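Local coordinates for protein GDP-perosamine synthase (Caulobacter crescentus, PDB 3BN1) that transfers the amino group of L-glutamate to GDP-4-keto-6-deoxy-D-mannose, using pyridoxal 5'-phosphate, to make GDP-perosamine for the lipopolysaccharide O-antigen, at residues A[135-139]-A[285-291]; A[314-319]-A[347-351]. The contacts are given in a common frame with arbitrary orientation. Residues are numbered along the deposited sequence.

Contact 1. Residues A[135-139]-A[285-291]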
loop_
_atom_site.group_PDB
_atom_site.type_symbol
_atom_site.label_atom_id
_atom_site.label_comp_id
_atom_site.label_asym_id
_atom_site.label_seq_id
_atom_site.Cartn_x
_atom_site.Cartn_y
_atom_site.Cartn_z
ATOM N N LEU A 135 -21.458 4.435 7.543
ATOM C CA LEU A 135 -21.794 3.169 6.922
ATOM C C LEU A 135 -22.833 3.249 5.811
ATOM O O LEU A 135 -23.847 3.934 5.968
ATOM C CB LEU A 135 -22.324 2.270 8.017
ATOM C CG LEU A 135 -21.319 1.600 8.939
ATOM C CD1 LEU A 135 -22.102 0.559 9.810
ATOM C CD2 LEU A 135 -20.199 0.957 8.104
ATOM N N TYR A 136 -22.613 2.490 4.734
ATOM C CA TYR A 136 -23.576 2.412 3.633
ATOM C C TYR A 136 -23.803 3.701 2.828
ATOM O O TYR A 136 -24.546 3.738 1.829
ATOM C CB TYR A 136 -24.852 1.737 4.143
ATOM C CG TYR A 136 -24.433 0.428 4.775
ATOM C CD1 TYR A 136 -23.391 -0.299 4.183
ATOM C CD2 TYR A 136 -24.879 0.057 6.017
ATOM C CE1 TYR A 136 -22.864 -1.404 4.754
ATOM C CE2 TYR A 136 -24.407 -1.115 6.596
ATOM C CZ TYR A 136 -23.409 -1.829 5.952
ATOM O OH TYR A 136 -22.901 -2.981 6.488
ATOM N N GLY A 137 -23.082 4.743 3.215
ATOM C CA GLY A 137 -23.221 5.994 2.468
ATOM C C GLY A 137 -23.962 7.058 3.241
ATOM O O GLY A 137 -24.318 8.115 2.696
ATOM N N GLN A 138 -24.210 6.785 4.516
ATOM C CA GLN A 138 -24.945 7.728 5.342
ATOM C C GLN A 138 -24.005 8.298 6.401
ATOM O O GLN A 138 -23.471 7.516 7.214
ATOM C CB GLN A 138 -26.080 6.982 6.081
ATOM C CG GLN A 138 -26.938 7.864 6.959
ATOM C CD GLN A 138 -28.374 7.390 7.146
ATOM O OE1 GLN A 138 -29.297 8.235 7.079
ATOM N NE2 GLN A 138 -28.599 6.070 7.281
ATOM N N ILE A 139 -23.908 9.635 6.461
ATOM C CA ILE A 139 -23.077 10.325 7.516
ATOM C C ILE A 139 -23.634 10.167 8.940
ATOM O O ILE A 139 -24.846 10.279 9.156
ATOM C CB ILE A 139 -22.834 11.811 7.122
ATOM C CG1 ILE A 139 -22.009 11.872 5.804
ATOM C CG2 ILE A 139 -22.152 12.583 8.251
ATOM C CD1 ILE A 139 -21.851 13.217 5.120
ATOM N N HIS A 285 -27.836 10.762 1.636
ATOM C CA HIS A 285 -27.379 9.416 1.911
ATOM C C HIS A 285 -27.081 8.880 0.512
ATOM O O HIS A 285 -27.955 8.810 -0.373
ATOM C CB HIS A 285 -28.536 8.687 2.514
ATOM C CG HIS A 285 -28.228 7.299 2.942
ATOM N ND1 HIS A 285 -27.360 6.484 2.245
ATOM C CD2 HIS A 285 -28.763 6.546 3.939
ATOM C CE1 HIS A 285 -27.352 5.290 2.803
ATOM N NE2 HIS A 285 -28.176 5.301 3.841
ATOM N N VAL A 286 -25.813 8.592 0.260
ATOM C CA VAL A 286 -25.396 8.157 -1.060
ATOM C C VAL A 286 -25.617 6.670 -1.389
ATOM O O VAL A 286 -25.503 6.261 -2.551
ATOM C CB VAL A 286 -24.018 8.688 -1.464
ATOM C CG1 VAL A 286 -24.021 10.253 -1.570
ATOM C CG2 VAL A 286 -22.958 8.091 -0.577
ATOM N N PHE A 287 -26.030 5.889 -0.401
ATOM C CA PHE A 287 -26.360 4.500 -0.692
ATOM C C PHE A 287 -25.293 3.611 -1.353
ATOM O O PHE A 287 -25.504 2.976 -2.413
ATOM C CB PHE A 287 -27.725 4.449 -1.393
ATOM C CG PHE A 287 -28.892 4.556 -0.442
ATOM C CD1 PHE A 287 -29.312 3.444 0.306
ATOM C CD2 PHE A 287 -29.512 5.771 -0.211
ATOM C CE1 PHE A 287 -30.381 3.525 1.258
ATOM C CE2 PHE A 287 -30.594 5.862 0.688
ATOM C CZ PHE A 287 -31.014 4.746 1.446
ATOM N N TRP A 288 -24.148 3.511 -0.675
ATOM C CA TRP A 288 -23.124 2.605 -1.156
ATOM C C TRP A 288 -23.784 1.206 -1.290
ATOM O O TRP A 288 -23.560 0.441 -2.249
ATOM C CB TRP A 288 -21.961 2.552 -0.155
ATOM C CG TRP A 288 -20.957 1.476 -0.628
ATOM C CD1 TRP A 288 -20.455 1.296 -1.897
ATOM C CD2 TRP A 288 -20.365 0.463 0.188
ATOM N NE1 TRP A 288 -19.608 0.180 -1.916
ATOM C CE2 TRP A 288 -19.520 -0.316 -0.635
ATOM C CE3 TRP A 288 -20.562 0.064 1.514
ATOM C CZ2 TRP A 288 -18.851 -1.449 -0.159
ATOM C CZ3 TRP A 288 -19.806 -1.020 2.005
ATOM C CH2 TRP A 288 -18.937 -1.723 1.184
ATOM N N MET A 289 -24.673 0.895 -0.347
ATOM C CA MET A 289 -25.416 -0.349 -0.355
ATOM C C MET A 289 -26.758 -0.075 0.270
ATOM O O MET A 289 -26.805 0.652 1.285
ATOM C CB MET A 289 -24.715 -1.291 0.611
ATOM C CG MET A 289 -23.301 -1.553 0.139
ATOM S SD MET A 289 -23.079 -3.220 -0.336
ATOM C CE MET A 289 -22.138 -3.631 1.149
ATOM N N TYR A 290 -27.793 -0.672 -0.328
ATOM C CA TYR A 290 -29.175 -0.641 0.174
ATOM C C TYR A 290 -29.346 -1.783 1.203
ATOM O O TYR A 290 -29.238 -2.963 0.843
ATOM C CB TYR A 290 -30.163 -0.722 -0.995
ATOM C CG TYR A 290 -31.572 -0.490 -0.587
ATOM C CD1 TYR A 290 -32.352 -1.559 -0.041
ATOM C CD2 TYR A 290 -32.145 0.782 -0.731
ATOM C CE1 TYR A 290 -33.703 -1.353 0.321
ATOM C CE2 TYR A 290 -33.503 0.993 -0.382
ATOM C CZ TYR A 290 -34.251 -0.053 0.166
ATOM O OH TYR A 290 -35.564 0.238 0.502
ATOM N N THR A 291 -29.447 -1.406 2.490
ATOM C CA THR A 291 -29.390 -2.353 3.598
ATOM C C THR A 291 -30.715 -2.521 4.347
ATOM O O THR A 291 -31.241 -1.564 4.892
ATOM C CB THR A 291 -28.184 -1.979 4.585
ATOM O OG1 THR A 291 -26.929 -1.900 3.879
ATOM C CG2 THR A 291 -28.001 -2.970 5.760
#
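How two loops far apart in sequence can be fastened by main-chain polar groups is illustrated here, in a fold-type I (aspartate aminotransferase-like) enzyme. The loop that follows strand 127-130 of the large mixed sheet meets the segment leading into strand 290-294 of the smaller antiparallel sheet. Successive carbonyls of 135-139 supply the acceptors. Gly137 O takes the amide of Val286 (N to O 2.9 Å) in a well-aligned hydrogen bond, while Tyr136 O receives Trp288 N at 2.5 Å, a short bond but weak because it is bent. The intervening amide, Phe287 N, is satisfied within its own segment, by His285 ND1 at 3.0 Å. Within the other loop, Gln138 N closes a turn onto Leu135 O at 3.2 Å.

Gly137 lies so close to the opposing backbone that a CB would clash with the nitrogens of Phe287 and Trp288, and at phi 108°, psi 9° it would also jam against the carbonyl O of Tyr136, reason enough for glycine. Gln138 places CB over the face of the His285 ring, a CH-pi contact 3.6 Å from the centroid, while its amide end is held elsewhere, OE1 by Ala280 N and NE2 by His278 O. Glu162 accepts the amide of Tyr136, and Asn187 O accepts NE1 of Trp288, whose indole belongs to the 2-oxoglutarate pocket. The Tyr136 ring fills the remaining gap: its edge approaches Trp288 (CD1 to CE3 3.9 Å), CD1 touches Met289 CB at the same distance, and over one face sits Thr291 OG1, 3.5 Å from Tyr136 CG.

Contact 2. Residues A[314-319]-A[347-351]. With AKG (2-oxoglutaric acid), chain G.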
loop_
_atom_site.group_PDB
_atom_site.type_symbol
_atom_site.label_atom_id
_atom_site.label_comp_id
_atom_site.label_asym_id
_atom_site.label_seq_id
_atom_site.Cartn_x
_atom_site.Cartn_y
_atom_site.Cartn_z
ATOM N N ILE A 314 -28.257 -14.098 -7.447
ATOM C CA ILE A 314 -28.221 -12.772 -6.849
ATOM C C ILE A 314 -27.244 -12.669 -5.700
ATOM O O ILE A 314 -27.360 -13.356 -4.664
ATOM C CB ILE A 314 -29.600 -12.319 -6.379
ATOM C CG1 ILE A 314 -30.425 -11.939 -7.600
ATOM C CG2 ILE A 314 -29.522 -11.097 -5.474
ATOM C CD1 ILE A 314 -31.763 -12.484 -7.487
ATOM N N GLU A 315 -26.302 -11.753 -5.879
ATOM C CA GLU A 315 -25.319 -11.480 -4.826
ATOM C C GLU A 315 -25.870 -10.561 -3.726
ATOM O O GLU A 315 -26.558 -9.587 -4.001
ATOM C CB GLU A 315 -24.095 -10.806 -5.426
ATOM C CG GLU A 315 -22.972 -10.761 -4.395
ATOM C CD GLU A 315 -21.649 -10.306 -4.933
ATOM O OE1 GLU A 315 -21.642 -9.686 -6.023
ATOM O OE2 GLU A 315 -20.644 -10.572 -4.229
ATOM N N SER A 316 -25.552 -10.859 -2.474
ATOM C CA SER A 316 -25.941 -10.004 -1.343
ATOM C C SER A 316 -24.829 -10.248 -0.327
ATOM O O SER A 316 -23.959 -11.091 -0.558
ATOM C CB SER A 316 -27.342 -10.378 -0.783
ATOM O OG SER A 316 -27.446 -11.704 -0.308
ATOM N N ARG A 317 -24.863 -9.634 0.840
ATOM C CA ARG A 317 -23.828 -9.994 1.820
ATOM C C ARG A 317 -24.345 -9.540 3.159
ATOM O O ARG A 317 -25.241 -8.692 3.275
ATOM C CB ARG A 317 -22.482 -9.331 1.554
ATOM C CG ARG A 317 -22.687 -7.892 1.675
ATOM C CD ARG A 317 -21.553 -6.973 1.208
ATOM N NE ARG A 317 -20.482 -6.871 2.190
ATOM C CZ ARG A 317 -19.283 -6.345 1.939
ATOM N NH1 ARG A 317 -18.392 -6.329 2.929
ATOM N NH2 ARG A 317 -18.975 -5.851 0.721
ATOM N N PRO A 318 -23.762 -10.122 4.187
ATOM C CA PRO A 318 -24.206 -9.765 5.507
ATOM C C PRO A 318 -23.712 -8.403 5.912
ATOM O O PRO A 318 -22.707 -7.859 5.404
ATOM C CB PRO A 318 -23.581 -10.843 6.384
ATOM C CG PRO A 318 -22.403 -11.342 5.635
ATOM C CD PRO A 318 -22.493 -10.870 4.209
ATOM N N VAL A 319 -24.457 -7.834 6.843
ATOM C CA VAL A 319 -23.932 -6.597 7.413
ATOM C C VAL A 319 -22.641 -7.032 8.147
ATOM O O VAL A 319 -22.505 -8.141 8.662
ATOM C CB VAL A 319 -24.979 -5.981 8.357
ATOM C CG1 VAL A 319 -24.364 -5.165 9.442
ATOM C CG2 VAL A 319 -25.920 -5.118 7.489
ATOM N N GLY A 347 -28.911 -8.023 9.497
ATOM C CA GLY A 347 -28.588 -7.070 8.454
ATOM C C GLY A 347 -28.240 -7.676 7.115
ATOM O O GLY A 347 -27.459 -8.609 7.066
ATOM N N LEU A 348 -28.829 -7.158 6.035
ATOM C CA LEU A 348 -28.520 -7.695 4.706
ATOM C C LEU A 348 -28.255 -6.599 3.695
ATOM O O LEU A 348 -29.128 -5.800 3.430
ATOM C CB LEU A 348 -29.700 -8.512 4.174
ATOM C CG LEU A 348 -29.539 -9.101 2.744
ATOM C CD1 LEU A 348 -28.388 -10.156 2.744
ATOM C CD2 LEU A 348 -30.885 -9.737 2.255
ATOM N N ASN A 349 -27.084 -6.582 3.062
ATOM C CA ASN A 349 -26.801 -5.564 2.022
ATOM C C ASN A 349 -27.318 -6.100 0.714
ATOM O O ASN A 349 -26.879 -7.186 0.337
ATOM C CB ASN A 349 -25.286 -5.414 1.835
ATOM C CG ASN A 349 -24.612 -4.886 3.055
ATOM O OD1 ASN A 349 -23.567 -5.391 3.500
ATOM N ND2 ASN A 349 -25.236 -3.872 3.642
ATOM N N LEU A 350 -28.142 -5.327 0.000
ATOM C CA LEU A 350 -28.712 -5.801 -1.270
ATOM C C LEU A 350 -27.959 -5.158 -2.456
ATOM O O LEU A 350 -27.368 -4.101 -2.298
ATOM C CB LEU A 350 -30.167 -5.303 -1.350
ATOM C CG LEU A 350 -31.186 -5.941 -0.395
ATOM C CD1 LEU A 350 -32.608 -5.348 -0.560
ATOM C CD2 LEU A 350 -31.069 -7.431 -0.677
ATOM N N PRO A 351 -27.996 -5.746 -3.660
ATOM C CA PRO A 351 -27.315 -5.118 -4.808
ATOM C C PRO A 351 -27.684 -3.627 -4.975
ATOM O O PRO A 351 -28.868 -3.214 -5.019
ATOM C CB PRO A 351 -27.814 -5.902 -6.021
ATOM C CG PRO A 351 -28.162 -7.255 -5.457
ATOM C CD PRO A 351 -28.690 -6.992 -4.015
HETATM C C1 AKG G . -16.084 -4.870 1.354
HETATM O O1 AKG G . -15.963 -6.088 1.055
HETATM O O2 AKG G . -17.215 -4.329 1.434
HETATM C C2 AKG G . -14.879 -4.052 1.600
HETATM O O5 AKG G . -14.989 -2.854 1.770
HETATM C C3 AKG G . -13.549 -4.775 1.669
HETATM C C4 AKG G . -12.396 -3.798 1.744
HETATM C C5 AKG G . -11.131 -4.519 1.363
HETATM O O3 AKG G . -10.051 -3.872 1.426
HETATM O O4 AKG G . -11.171 -5.854 1.020
#
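Arg317 lays the start of its side chain alongside that of Asn349, then extends to the bound 2-oxoglutarate, where a single carboxylate oxygen takes both ends of the guanidinium: hydrogen bonds run to AKG O2 from Arg317 NH2 (2.4 Å, very short) and Arg317 NH1 (2.8 Å, weak). That carboxylate adjoins the keto carbon, so the recognition resembles that by the small-domain arginine of aspartate aminotransferase. The arginine is positioned by an antiparallel pairing at the edge of the four-stranded sheet. Arg317 and Asn349 form a hydrogen-bonded pair, Arg317 N to Asn349 O 3.2 Å and Asn349 N to Arg317 O 2.8 Å, and Val319 N continues the register to Gly347 O at 3.1 Å. Gly347 has to be bare, since a CB would run into Val319 CG2. On the other face, with Pro318 and Leu348, CD1 of Leu348 reaches Ser316 OG at 3.5 Å. Tyr223 of the second subunit packs on Arg317 and Pro318. Pro351 CG meets Ile314 CG2 at 4.1 Å and Glu315 O at 3.2 Å.

Overall arrangement
A ligand pocket assembled from segments far apart in the sequence is the principle the two contacts illustrate. Their centres lie about 13 Å apart, and they join where strands 290-294 and 347-350 run side by side: Tyr290 O and Leu350 N, 2.7 Å apart, probably form a hydrogen bond. Met289 fills the space between, its CE 3.4 Å from Arg317 CD. Each contact sends one residue to the ligand, Arg317 from contact 2 and Trp288 from contact 1. The side chain of Trp288 is about 3 Å from the bound 2-oxoglutarate. Lys188, probably the cofactor lysine, also belongs to this pocket. Arg233 and Gln215 of the second subunit hydrogen-bond the same ligand, so the site spans the dimer.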